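Local coordinates for Ice-binding protein (Flavobacteriaceae bacterium, PDB 5UYT) that probably binds ice crystals and limits their growth, as a multi-domain antifreeze protein of an Antarctic bacterium, at residues 224-235 with 244-255. Sequence-based numbering, arbitrary orientation.
Sequences YTIFSGNGALTN and DVGTNVGLTTGF
F255 keeps CG anti to its own carbonyl carbon (chi1 -68°), which brings its ring under N235 CB, 3.5 Å from the ring centroid, a CH-pi contact; N235, its CG anti to the backbone N (chi1 179°), sends its amide on to G254. L233 CG packs on F255 CE2 at 3.7 Å. The opposite ring face carries V245 CG2, set off toward the rim. Replacing F255 by alanine would remove the ring and is likely to open a gap between V245 CG2 and N235 CB, and to leave L233 CG without its aromatic neighbour. The N235 amide is anchored at its end: ND2 gives a straight bond to G254 O (2.9 Å, 171°), although the donor stands above the carbonyl plane, while OD1 is hydrogen-bonded to the hydroxyls of T239 and T411. L233 reaches further inward, its CD2 lying 3.3 Å from G246 N. On the opposite face of the sheet from I226 and V245, D244 CB sits over one face of the Y224 ring, toward its rim, 3.8 Å from the centroid (CH-pi), leaving the D244 carboxylate to H265 and T263. Backbone bonds tie both strand pairs in parallel, for instance S228 N to G246 O (3.1 Å) and T253 N to L233 O (3.0 Å), with a beta bulge between Y224 and I226. Such parallel pairing on two faces, with apolar side chains stacked inside, marks successive coils of the right-handed beta-helix of this ice-binding family, with helix 270-288 packed against Y224 and F227.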
loop_
_atom_site.group_PDB
_atom_site.type_symbol
_atom_site.label_atom_id
_atom_site.label_comp_id
_atom_site.label_asym_id
_atom_site.label_seq_id
_atom_site.Cartn_x
_atom_site.Cartn_y
_atom_site.Cartn_z
ATOM N N TYR A 224 -11.651 14.368 -21.262
ATOM C CA TYR A 224 -11.377 13.259 -22.180
ATOM C C TYR A 224 -11.193 11.964 -21.410
ATOM O O TYR A 224 -10.732 11.977 -20.270
ATOM C CB TYR A 224 -10.107 13.538 -22.981
ATOM C CG TYR A 224 -10.286 14.452 -24.163
ATOM C CD1 TYR A 224 -10.367 13.929 -25.459
ATOM C CD2 TYR A 224 -10.341 15.838 -24.001
ATOM C CE1 TYR A 224 -10.531 14.775 -26.543
ATOM C CE2 TYR A 224 -10.497 16.691 -25.081
ATOM C CZ TYR A 224 -10.576 16.141 -26.352
ATOM O OH TYR A 224 -10.701 16.960 -27.429
ATOM N N THR A 225 -11.502 10.855 -22.060
ATOM C CA THR A 225 -11.333 9.563 -21.483
ATOM C C THR A 225 -10.256 8.774 -22.219
ATOM O O THR A 225 -9.559 7.972 -21.594
ATOM C CB THR A 225 -12.683 8.832 -21.481
ATOM O OG1 THR A 225 -13.622 9.648 -20.764
ATOM C CG2 THR A 225 -12.586 7.450 -20.816
ATOM N N ILE A 226 -10.174 8.919 -23.547
ATOM C CA ILE A 226 -9.136 8.254 -24.348
ATOM C C ILE A 226 -8.577 9.345 -25.256
ATOM O O ILE A 226 -9.338 9.936 -26.059
ATOM C CB ILE A 226 -9.717 7.125 -25.235
ATOM C CG1 ILE A 226 -10.521 6.127 -24.391
ATOM C CG2 ILE A 226 -8.611 6.424 -26.026
ATOM C CD1 ILE A 226 -9.698 5.236 -23.485
ATOM N N PHE A 227 -7.294 9.634 -25.122
ATOM C CA PHE A 227 -6.722 10.772 -25.848
ATOM C C PHE A 227 -5.253 10.572 -26.156
ATOM O O PHE A 227 -4.484 10.165 -25.272
ATOM C CB PHE A 227 -6.927 12.078 -25.055
ATOM C CG PHE A 227 -6.271 13.276 -25.699
ATOM C CD1 PHE A 227 -6.876 13.915 -26.774
ATOM C CD2 PHE A 227 -5.033 13.756 -25.254
ATOM C CE1 PHE A 227 -6.268 15.030 -27.386
ATOM C CE2 PHE A 227 -4.421 14.861 -25.873
ATOM C CZ PHE A 227 -5.048 15.497 -26.940
ATOM N N SER A 228 -4.864 10.873 -27.401
ATOM C CA SER A 228 -3.434 10.966 -27.759
ATOM C C SER A 228 -3.070 12.383 -28.179
ATOM O O SER A 228 -3.782 13.005 -28.984
ATOM C CB SER A 228 -3.040 10.016 -28.910
ATOM O OG SER A 228 -1.622 10.176 -29.158
ATOM N N GLY A 229 -1.962 12.890 -27.654
ATOM C CA GLY A 229 -1.385 14.125 -28.214
ATOM C C GLY A 229 -0.853 13.961 -29.628
ATOM O O GLY A 229 -0.687 14.965 -30.367
ATOM N N ASN A 230 -0.529 12.726 -30.028
ATOM C CA ASN A 230 0.097 12.503 -31.352
ATOM C C ASN A 230 0.034 11.023 -31.727
ATOM O O ASN A 230 0.751 10.209 -31.127
ATOM C CB ASN A 230 1.567 12.986 -31.342
ATOM C CG ASN A 230 2.213 12.971 -32.713
ATOM O OD1 ASN A 230 1.840 12.214 -33.597
ATOM N ND2 ASN A 230 3.181 13.838 -32.899
ATOM N N GLY A 231 -0.783 10.691 -32.724
ATOM C CA GLY A 231 -0.869 9.317 -33.225
ATOM C C GLY A 231 -2.319 8.909 -33.425
ATOM O O GLY A 231 -3.209 9.412 -32.731
ATOM N N ALA A 232 -2.536 7.956 -34.333
ATOM C CA ALA A 232 -3.896 7.529 -34.667
ATOM C C ALA A 232 -4.597 6.963 -33.439
ATOM O O ALA A 232 -3.974 6.281 -32.644
ATOM C CB ALA A 232 -3.856 6.477 -35.759
ATOM N N LEU A 233 -5.901 7.224 -33.315
ATOM C CA LEU A 233 -6.682 6.581 -32.250
ATOM C C LEU A 233 -7.695 5.695 -32.955
ATOM O O LEU A 233 -8.502 6.206 -33.733
ATOM C CB LEU A 233 -7.347 7.648 -31.356
ATOM C CG LEU A 233 -8.447 7.214 -30.397
ATOM C CD1 LEU A 233 -7.981 6.108 -29.446
ATOM C CD2 LEU A 233 -8.995 8.426 -29.644
ATOM N N THR A 234 -7.635 4.376 -32.723
ATOM C CA THR A 234 -8.482 3.449 -33.490
ATOM C C THR A 234 -9.185 2.521 -32.529
ATOM O O THR A 234 -8.525 1.825 -31.753
ATOM C CB THR A 234 -7.652 2.583 -34.434
ATOM O OG1 THR A 234 -6.929 3.452 -35.315
ATOM C CG2 THR A 234 -8.610 1.749 -35.331
ATOM N N ASN A 235 -10.509 2.505 -32.579
ATOM C CA ASN A 235 -11.264 1.493 -31.851
ATOM C C ASN A 235 -11.764 0.397 -32.784
ATOM O O ASN A 235 -12.088 0.668 -33.949
ATOM C CB ASN A 235 -12.495 2.102 -31.153
ATOM C CG ASN A 235 -13.320 1.050 -30.401
ATOM O OD1 ASN A 235 -12.889 0.494 -29.352
ATOM N ND2 ASN A 235 -14.500 0.707 -30.960
ATOM N N ASP A 244 -14.872 12.395 -23.642
ATOM C CA ASP A 244 -14.493 12.649 -25.053
ATOM C C ASP A 244 -13.367 11.731 -25.491
ATOM O O ASP A 244 -12.617 11.222 -24.647
ATOM C CB ASP A 244 -14.029 14.105 -25.248
ATOM C CG ASP A 244 -15.186 15.117 -25.343
ATOM O OD1 ASP A 244 -16.317 14.843 -24.886
ATOM O OD2 ASP A 244 -14.953 16.253 -25.823
ATOM N N VAL A 245 -13.235 11.533 -26.804
ATOM C CA VAL A 245 -12.124 10.738 -27.324
ATOM C C VAL A 245 -11.524 11.514 -28.482
ATOM O O VAL A 245 -12.239 12.245 -29.176
ATOM C CB VAL A 245 -12.544 9.303 -27.766
ATOM C CG1 VAL A 245 -13.112 8.509 -26.582
ATOM C CG2 VAL A 245 -13.545 9.325 -28.936
ATOM N N GLY A 246 -10.212 11.396 -28.699
ATOM C CA GLY A 246 -9.654 12.004 -29.912
ATOM C C GLY A 246 -8.136 11.984 -29.931
ATOM O O GLY A 246 -7.504 11.563 -28.947
ATOM N N THR A 247 -7.573 12.365 -31.076
ATOM C CA THR A 247 -6.140 12.617 -31.164
ATOM C C THR A 247 -5.856 14.027 -31.687
ATOM O O THR A 247 -6.618 14.574 -32.506
ATOM C CB THR A 247 -5.401 11.562 -32.012
ATOM O OG1 THR A 247 -4.022 11.904 -32.021
ATOM C CG2 THR A 247 -5.925 11.513 -33.464
ATOM N N ASN A 248 -4.766 14.626 -31.202
ATOM C CA ASN A 248 -4.312 15.903 -31.765
ATOM C C ASN A 248 -3.458 15.794 -33.034
ATOM O O ASN A 248 -3.179 16.811 -33.684
ATOM C CB ASN A 248 -3.591 16.779 -30.741
ATOM C CG ASN A 248 -3.639 18.258 -31.133
ATOM O OD1 ASN A 248 -4.686 18.757 -31.563
ATOM N ND2 ASN A 248 -2.494 18.945 -31.061
ATOM N N VAL A 249 -3.014 14.594 -33.394
ATOM C CA VAL A 249 -2.311 14.403 -34.679
ATOM C C VAL A 249 -2.722 13.057 -35.258
ATOM O O VAL A 249 -2.430 12.017 -34.668
ATOM C CB VAL A 249 -0.762 14.438 -34.571
ATOM C CG1 VAL A 249 -0.138 14.442 -35.980
ATOM C CG2 VAL A 249 -0.275 15.649 -33.773
ATOM N N GLY A 250 -3.374 13.084 -36.431
ATOM C CA GLY A 250 -3.865 11.861 -37.055
ATOM C C GLY A 250 -5.394 11.825 -37.036
ATOM O O GLY A 250 -6.043 12.874 -37.011
ATOM N N LEU A 251 -5.959 10.631 -37.124
ATOM C CA LEU A 251 -7.410 10.445 -37.196
ATOM C C LEU A 251 -7.927 9.577 -36.067
ATOM O O LEU A 251 -7.238 8.665 -35.612
ATOM C CB LEU A 251 -7.778 9.775 -38.519
ATOM C CG LEU A 251 -7.386 10.622 -39.737
ATOM C CD1 LEU A 251 -7.584 9.838 -41.029
ATOM C CD2 LEU A 251 -8.187 11.917 -39.753
ATOM N N THR A 252 -9.152 9.854 -35.620
ATOM C CA THR A 252 -9.838 8.973 -34.680
ATOM C C THR A 252 -10.900 8.200 -35.451
ATOM O O THR A 252 -11.734 8.809 -36.123
ATOM C CB THR A 252 -10.476 9.808 -33.541
ATOM O OG1 THR A 252 -9.421 10.459 -32.806
ATOM C CG2 THR A 252 -11.273 8.898 -32.611
ATOM N N THR A 253 -10.846 6.867 -35.428
ATOM C CA THR A 253 -11.888 6.057 -36.135
ATOM C C THR A 253 -12.335 4.922 -35.238
ATOM O O THR A 253 -11.678 4.602 -34.241
ATOM C CB THR A 253 -11.376 5.438 -37.473
ATOM O OG1 THR A 253 -10.345 4.475 -37.178
ATOM C CG2 THR A 253 -10.818 6.506 -38.403
ATOM N N GLY A 254 -13.439 4.284 -35.594
ATOM C CA GLY A 254 -13.882 3.089 -34.912
ATOM C C GLY A 254 -14.799 3.291 -33.714
ATOM O O GLY A 254 -15.411 2.321 -33.244
ATOM N N PHE A 255 -14.882 4.528 -33.191
ATOM C CA PHE A 255 -15.832 4.806 -32.104
ATOM C C PHE A 255 -17.198 5.160 -32.695
ATOM O O PHE A 255 -17.292 5.958 -33.623
ATOM C CB PHE A 255 -15.350 5.966 -31.238
ATOM C CG PHE A 255 -14.113 5.639 -30.449
ATOM C CD1 PHE A 255 -14.237 5.096 -29.179
ATOM C CD2 PHE A 255 -12.854 5.787 -31.003
ATOM C CE1 PHE A 255 -13.104 4.706 -28.437
ATOM C CE2 PHE A 255 -11.709 5.434 -30.269
ATOM C CZ PHE A 255 -11.837 4.880 -28.973
HETATM O O HOH W 1 0.003 17.554 -30.278
HETATM O O HOH W 2 -7.618 6.038 -36.654
#